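Local atomic coordinates of putative phosphosugar isomerase (Silicibacter pomeroyi DSS-3, PDB entry 3FJ1), a protein that is a putative phosphosugar isomerase with two SIS domains, probably binding phosphosugars or related carbohydrate derivatives, though its exact reaction is not established. Residues Gly27-Arg39 with Val161-Asp173. Sequence-based numbering, arbitrary orientation.
Sequences GAQDVARVAAVLR and VAGLMLLADWAED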
ATOM      1  N   GLY A  27      22.210   3.347  20.829  1.00 15.47           N
ATOM      2  CA  GLY A  27      21.763   2.195  20.032  1.00 15.39           C
ATOM      3  C   GLY A  27      22.831   1.582  19.153  1.00 15.29           C
ATOM      4  O   GLY A  27      22.613   0.504  18.588  1.00 16.99           O
ATOM      5  N   ALA A  28      23.973   2.245  19.022  1.00 14.60           N
ATOM      6  CA  ALA A  28      25.048   1.782  18.154  1.00 15.01           C
ATOM      7  C   ALA A  28      25.464   0.335  18.421  1.00 15.23           C
ATOM      8  O   ALA A  28      25.657  -0.444  17.478  1.00 14.56           O
ATOM      9  CB  ALA A  28      26.259   2.712  18.263  1.00 15.35           C
ATOM     10  N   GLN A  29      25.586  -0.034  19.698  1.00 15.69           N
ATOM     11  CA  GLN A  29      26.042  -1.385  20.056  1.00 16.85           C
ATOM     12  C   GLN A  29      25.060  -2.493  19.661  1.00 16.00           C
ATOM     13  O   GLN A  29      25.442  -3.502  19.045  1.00 15.55           O
ATOM     14  CB  GLN A  29      26.357  -1.447  21.568  1.00 17.54           C
ATOM     15  CG  GLN A  29      27.013  -2.787  21.983  1.00 18.78           C
ATOM     16  CD  GLN A  29      27.485  -2.814  23.435  1.00 19.18           C
ATOM     17  OE1 GLN A  29      26.682  -2.772  24.374  1.00 20.96           O
ATOM     18  NE2 GLN A  29      28.794  -2.921  23.618  1.00 20.16           N
ATOM     19  N   ASP A  30      23.807  -2.318  20.034  1.00 15.82           N
ATOM     20  CA  ASP A  30      22.774  -3.261  19.693  1.00 16.33           C
ATOM     21  C   ASP A  30      22.594  -3.371  18.180  1.00 15.35           C
ATOM     22  O   ASP A  30      22.439  -4.486  17.637  1.00 14.06           O
ATOM     23  CB  ASP A  30      21.468  -2.895  20.373  1.00 17.86           C
ATOM     24  CG  ASP A  30      21.496  -3.218  21.841  1.00 19.30           C
ATOM     25  OD1 ASP A  30      22.548  -3.719  22.322  1.00 20.85           O
ATOM     26  OD2 ASP A  30      20.473  -2.990  22.516  1.00 20.68           O
ATOM     27  N   VAL A  31      22.662  -2.241  17.488  1.00 13.78           N
ATOM     28  CA  VAL A  31      22.543  -2.292  16.048  1.00 13.29           C
ATOM     29  C   VAL A  31      23.704  -3.082  15.440  1.00 12.73           C
ATOM     30  O   VAL A  31      23.484  -3.920  14.566  1.00 11.65           O
ATOM     31  CB  VAL A  31      22.443  -0.885  15.422  1.00 13.71           C
ATOM     32  CG1 VAL A  31      22.590  -0.994  13.914  1.00 14.23           C
ATOM     33  CG2 VAL A  31      21.117  -0.241  15.777  1.00 13.84           C
ATOM     34  N   ALA A  32      24.925  -2.868  15.930  1.00 12.22           N
ATOM     35  CA  ALA A  32      26.092  -3.525  15.355  1.00 12.25           C
ATOM     36  C   ALA A  32      26.020  -5.035  15.567  1.00 12.60           C
ATOM     37  O   ALA A  32      26.398  -5.829  14.690  1.00 11.73           O
ATOM     38  CB  ALA A  32      27.374  -2.984  15.962  1.00 13.04           C
ATOM     39  N   ARG A  33      25.552  -5.414  16.752  1.00 12.80           N
ATOM     40  CA  ARG A  33      25.402  -6.830  17.103  1.00 13.66           C
ATOM     41  C   ARG A  33      24.380  -7.524  16.202  1.00 12.99           C
ATOM     42  O   ARG A  33      24.644  -8.629  15.701  1.00 12.75           O
ATOM     43  CB  ARG A  33      25.005  -6.966  18.568  1.00 14.95           C
ATOM     44  CG  ARG A  33      26.138  -6.751  19.514  1.00 17.02           C
ATOM     45  CD  ARG A  33      25.672  -6.776  20.945  1.00 18.05           C
ATOM     46  NE  ARG A  33      26.819  -6.664  21.847  1.00 19.00           N
ATOM     47  CZ  ARG A  33      26.742  -6.554  23.170  1.00 19.73           C
ATOM     48  NH1 ARG A  33      25.570  -6.547  23.780  1.00 20.37           N
ATOM     49  NH2 ARG A  33      27.855  -6.455  23.887  1.00 19.61           N
ATOM     50  N   VAL A  34      23.235  -6.880  15.956  1.00 11.84           N
ATOM     51  CA  VAL A  34      22.221  -7.472  15.075  1.00 10.92           C
ATOM     52  C   VAL A  34      22.769  -7.565  13.645  1.00 10.63           C
ATOM     53  O   VAL A  34      22.605  -8.581  12.999  1.00 10.85           O
ATOM     54  CB  VAL A  34      20.884  -6.709  15.087  1.00 10.90           C
ATOM     55  CG1 VAL A  34      19.894  -7.329  14.096  1.00 10.61           C
ATOM     56  CG2 VAL A  34      20.288  -6.689  16.531  1.00 10.95           C
ATOM     57  N   ALA A  35      23.411  -6.500  13.157  1.00 10.29           N
ATOM     58  CA  ALA A  35      24.038  -6.509  11.828  1.00 10.54           C
ATOM     59  C   ALA A  35      25.040  -7.653  11.684  1.00 10.66           C
ATOM     60  O   ALA A  35      25.091  -8.260  10.640  1.00 10.44           O
ATOM     61  CB  ALA A  35      24.705  -5.161  11.515  1.00 10.42           C
ATOM     62  N   ALA A  36      25.802  -7.950  12.750  1.00 10.76           N
ATOM     63  CA  ALA A  36      26.776  -9.048  12.755  1.00 10.40           C
ATOM     64  C   ALA A  36      26.054 -10.404  12.590  1.00 10.39           C
ATOM     65  O   ALA A  36      26.460 -11.247  11.782  1.00 10.45           O
ATOM     66  CB  ALA A  36      27.637  -9.010  14.013  1.00 10.30           C
ATOM     67  N   VAL A  37      24.962 -10.583  13.331  1.00 10.44           N
ATOM     68  CA  VAL A  37      24.116 -11.776  13.206  1.00 10.95           C
ATOM     69  C   VAL A  37      23.601 -11.902  11.764  1.00 11.01           C
ATOM     70  O   VAL A  37      23.617 -12.983  11.187  1.00 11.07           O
ATOM     71  CB  VAL A  37      22.953 -11.740  14.218  1.00 11.38           C
ATOM     72  CG1 VAL A  37      21.954 -12.866  13.935  1.00 12.04           C
ATOM     73  CG2 VAL A  37      23.495 -11.829  15.684  1.00 11.60           C
ATOM     74  N   LEU A  38      23.149 -10.796  11.171  1.00 11.30           N
ATOM     75  CA  LEU A  38      22.637 -10.827   9.794  1.00 11.61           C
ATOM     76  C   LEU A  38      23.726 -11.148   8.768  1.00 11.91           C
ATOM     77  O   LEU A  38      23.474 -11.867   7.819  1.00 11.94           O
ATOM     78  CB  LEU A  38      21.944  -9.493   9.439  1.00 12.35           C
ATOM     79  CG  LEU A  38      20.638  -9.217  10.207  1.00 11.87           C
ATOM     80  CD1 LEU A  38      20.158  -7.761   9.990  1.00 11.99           C
ATOM     81  CD2 LEU A  38      19.549 -10.256   9.792  1.00 12.48           C
ATOM     82  N   ARG A  39      24.942 -10.646   8.963  1.00 12.97           N
ATOM     83  CA  ARG A  39      26.005 -10.940   8.001  1.00 14.05           C
ATOM     84  C   ARG A  39      26.329 -12.431   8.085  1.00 14.34           C
ATOM     85  O   ARG A  39      26.626 -13.078   7.082  1.00 15.11           O
ATOM     86  CB  ARG A  39      27.254 -10.088   8.248  1.00 15.16           C
ATOM     87  CG  ARG A  39      27.136  -8.665   7.735  1.00 16.28           C
ATOM     88  CD  ARG A  39      28.491  -7.968   7.719  1.00 17.41           C
ATOM     89  NE  ARG A  39      29.111  -7.945   9.032  1.00 18.00           N
ATOM     90  CZ  ARG A  39      28.861  -7.063  10.002  1.00 18.43           C
ATOM     91  NH1 ARG A  39      27.990  -6.086   9.855  1.00 19.11           N
ATOM     92  NH2 ARG A  39      29.502  -7.168  11.144  1.00 19.33           N
ATOM     93  N   VAL A 161      15.671   5.820  11.271  1.00  8.07           N
ATOM     94  CA  VAL A 161      17.098   5.896  11.518  1.00  7.95           C
ATOM     95  C   VAL A 161      17.645   4.563  12.039  1.00  7.15           C
ATOM     96  O   VAL A 161      18.677   4.086  11.536  1.00  7.46           O
ATOM     97  CB  VAL A 161      17.464   7.057  12.459  1.00  7.68           C
ATOM     98  CG1 VAL A 161      18.886   6.934  12.914  1.00  7.96           C
ATOM     99  CG2 VAL A 161      17.231   8.397  11.718  1.00  7.69           C
ATOM    100  N   ALA A 162      16.942   3.961  12.999  1.00  7.41           N
ATOM    101  CA  ALA A 162      17.318   2.639  13.523  1.00  7.78           C
ATOM    102  C   ALA A 162      17.455   1.603  12.405  1.00  8.30           C
ATOM    103  O   ALA A 162      18.451   0.853  12.362  1.00  7.58           O
ATOM    104  CB  ALA A 162      16.354   2.160  14.607  1.00  7.72           C
ATOM    105  N   GLY A 163      16.440   1.522  11.540  1.00  7.36           N
ATOM    106  CA  GLY A 163      16.468   0.606  10.392  1.00  8.15           C
ATOM    107  C   GLY A 163      17.600   0.922   9.422  1.00  6.94           C
ATOM    108  O   GLY A 163      18.278   0.015   8.926  1.00  7.83           O
ATOM    109  N   LEU A 164      17.830   2.200   9.159  1.00  7.53           N
ATOM    110  CA  LEU A 164      18.928   2.611   8.273  1.00  7.34           C
ATOM    111  C   LEU A 164      20.309   2.274   8.848  1.00  8.46           C
ATOM    112  O   LEU A 164      21.196   1.877   8.098  1.00  8.09           O
ATOM    113  CB  LEU A 164      18.829   4.097   7.869  1.00  7.44           C
ATOM    114  CG  LEU A 164      17.688   4.449   6.884  1.00  6.97           C
ATOM    115  CD1 LEU A 164      17.576   5.970   6.808  1.00  7.75           C
ATOM    116  CD2 LEU A 164      17.781   3.790   5.456  1.00  7.64           C
HETATM  117  N   MSE A 165      20.484   2.466  10.156  1.00  8.37           N
HETATM  118  CA  MSE A 165      21.743   2.108  10.879  1.00  9.56           C
HETATM  119  C   MSE A 165      22.009   0.616  10.711  1.00  8.47           C
HETATM  120  O   MSE A 165      23.125   0.200  10.415  1.00  9.28           O
HETATM  121  CB  MSE A 165      21.634   2.437  12.371  1.00 10.17           C
HETATM  122  CG  MSE A 165      21.710   3.925  12.705  1.00 10.82           C
HETATM  123 SE   MSE A 165      21.195   4.241  14.575  1.00 11.99          SE
HETATM  124  CE  MSE A 165      22.660   3.375  15.572  1.00 11.08           C
ATOM    125  N   LEU A 166      20.960  -0.188  10.833  1.00  8.59           N
ATOM    126  CA  LEU A 166      21.098  -1.639  10.734  1.00  8.83           C
ATOM    127  C   LEU A 166      21.526  -2.004   9.334  1.00  8.95           C
ATOM    128  O   LEU A 166      22.487  -2.742   9.144  1.00  9.52           O
ATOM    129  CB  LEU A 166      19.776  -2.325  11.101  1.00  9.07           C
ATOM    130  CG  LEU A 166      19.701  -3.854  11.103  1.00  8.99           C
ATOM    131  CD1 LEU A 166      20.698  -4.461  12.117  1.00  8.54           C
ATOM    132  CD2 LEU A 166      18.227  -4.300  11.383  1.00  9.41           C
ATOM    133  N   LEU A 167      20.835  -1.446   8.340  1.00  9.50           N
ATOM    134  CA  LEU A 167      21.154  -1.710   6.950  1.00  9.07           C
ATOM    135  C   LEU A 167      22.562  -1.237   6.573  1.00  9.66           C
ATOM    136  O   LEU A 167      23.253  -1.891   5.796  1.00 10.19           O
ATOM    137  CB  LEU A 167      20.120  -1.054   6.035  1.00  9.46           C
ATOM    138  CG  LEU A 167      18.710  -1.635   6.090  1.00  9.71           C
ATOM    139  CD1 LEU A 167      17.739  -0.804   5.240  1.00 10.45           C
ATOM    140  CD2 LEU A 167      18.738  -3.074   5.675  1.00 10.30           C
ATOM    141  N   ALA A 168      22.979  -0.107   7.132  1.00  9.42           N
ATOM    142  CA  ALA A 168      24.269   0.454   6.839  1.00 10.13           C
ATOM    143  C   ALA A 168      25.384  -0.424   7.456  1.00 10.25           C
ATOM    144  O   ALA A 168      26.403  -0.654   6.809  1.00 11.11           O
ATOM    145  CB  ALA A 168      24.347   1.876   7.345  1.00  9.90           C
ATOM    146  N   ASP A 169      25.173  -0.927   8.667  1.00 10.74           N
ATOM    147  CA  ASP A 169      26.174  -1.806   9.307  1.00 12.75           C
ATOM    148  C   ASP A 169      26.202  -3.153   8.559  1.00 12.43           C
ATOM    149  O   ASP A 169      27.256  -3.747   8.337  1.00 13.03           O
ATOM    150  CB  ASP A 169      25.871  -2.061  10.800  1.00 13.68           C
ATOM    151  CG  ASP A 169      26.333  -0.928  11.740  1.00 15.92           C
ATOM    152  OD1 ASP A 169      27.106  -0.014  11.313  1.00 15.38           O
ATOM    153  OD2 ASP A 169      25.902  -0.951  12.938  1.00 17.11           O
ATOM    154  N   TRP A 170      25.025  -3.644   8.179  1.00 12.43           N
ATOM    155  CA  TRP A 170      24.917  -4.915   7.456  1.00 12.26           C
ATOM    156  C   TRP A 170      25.602  -4.828   6.090  1.00 12.51           C
ATOM    157  O   TRP A 170      26.369  -5.736   5.720  1.00 13.75           O
ATOM    158  CB  TRP A 170      23.436  -5.307   7.398  1.00 12.86           C
ATOM    159  CG  TRP A 170      23.090  -6.575   6.714  1.00 13.07           C
ATOM    160  CD1 TRP A 170      23.913  -7.567   6.318  1.00 12.89           C
ATOM    161  CD2 TRP A 170      21.764  -7.011   6.445  1.00 13.44           C
ATOM    162  NE1 TRP A 170      23.183  -8.584   5.738  1.00 12.81           N
ATOM    163  CE2 TRP A 170      21.854  -8.262   5.818  1.00 13.52           C
ATOM    164  CE3 TRP A 170      20.504  -6.445   6.654  1.00 13.01           C
ATOM    165  CZ2 TRP A 170      20.723  -8.969   5.399  1.00 13.39           C
ATOM    166  CZ3 TRP A 170      19.379  -7.163   6.236  1.00 13.13           C
ATOM    167  CH2 TRP A 170      19.509  -8.389   5.609  1.00 13.21           C
ATOM    168  N   ALA A 171      25.382  -3.737   5.357  1.00 12.29           N
ATOM    169  CA  ALA A 171      26.005  -3.511   4.065  1.00 12.85           C
ATOM    170  C   ALA A 171      27.459  -3.026   4.203  1.00 14.09           C
ATOM    171  O   ALA A 171      28.226  -3.034   3.218  1.00 14.82           O
ATOM    172  CB  ALA A 171      25.169  -2.470   3.235  1.00 13.23           C
ATOM    173  N   GLU A 172      27.831  -2.616   5.411  1.00 14.62           N
ATOM    174  CA  GLU A 172      29.146  -2.032   5.685  1.00 16.16           C
ATOM    175  C   GLU A 172      29.367  -0.828   4.766  1.00 15.52           C
ATOM    176  O   GLU A 172      30.383  -0.719   4.077  1.00 15.64           O
ATOM    177  CB  GLU A 172      30.247  -3.101   5.560  1.00 17.28           C
ATOM    178  CG  GLU A 172      30.055  -4.225   6.595  1.00 18.47           C
ATOM    179  CD  GLU A 172      31.082  -5.326   6.478  1.00 19.42           C
ATOM    180  OE1 GLU A 172      30.988  -6.151   5.525  1.00 21.64           O
ATOM    181  OE2 GLU A 172      31.942  -5.382   7.371  1.00 20.81           O
ATOM    182  N   ASP A 173      28.386   0.066   4.757  1.00 14.40           N
ATOM    183  CA  ASP A 173      28.385   1.218   3.858  1.00 14.31           C
ATOM    184  C   ASP A 173      28.805   2.471   4.625  1.00 14.76           C
ATOM    185  O   ASP A 173      28.038   3.044   5.394  1.00 13.93           O
ATOM    186  CB  ASP A 173      27.010   1.384   3.235  1.00 15.29           C
ATOM    187  CG  ASP A 173      26.984   2.402   2.118  1.00 15.12           C
ATOM    188  OD1 ASP A 173      27.447   3.557   2.265  1.00 14.50           O
ATOM    189  OD2 ASP A 173      26.496   2.026   1.058  1.00 16.69           O
TER
HETATM  190  O   HOH W   1      26.234   0.554  15.176  1.00 24.10           O
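M165, a selenomethionine, bends its end so that CE lies against the backbone of G27 and A28, while its CB meets V31 CG1; a long unbranched chain can span from its own helix to the backbone of helix 27-39. L166 is a knob whose branched end fills a hole formed by V31, V34, A35 and L38. With CG anti to the backbone N (chi1 -178°), CD1 reaches across to A35 N (3.5 Å) and V34 CG1. D169 is both packed and polar. Its CB presses on A35 CB at 3.4 Å, where alanine's small side chain lets the backbones come close; its OD2 accepts a hydrogen bond from a water (2.7 Å) that also donates to A28 O, while OD1 forms a salt bridge with R177. W170 offers a broad flat face to L38: L38 CB stands over the five-membered ring in a CH-pi contact, and L38 CD1 reaches CE3 (3.6 Å). P43, L69 and L71 also touch this indole. Replacing W170 by an alanine would probably strip L38 CB and CD1 of the ring face they rest on and open a gap beside P43, L69 and L71. R39's aliphatic stem passes the ring, CG 3.7 Å from W170 CD1, and its charged end brings NH1 to 2.9 Å from D169 O, in the last turn of helix 153-171. E172, the positive-phi residue of the Schellman motif ending that helix, holds its carboxylate over one face of the R39 guanidinium, off toward the rim, planes 14° apart and NE to OE2 4.2 Å, so any attraction is probably one of charge alone, with no N-H aimed at it. The helices cross at -49° and, with V31, V34 and A162 touching strand 138-141, form one helical layer against the five-stranded parallel sheet of a SIS domain, an alpha-beta-alpha sandwich.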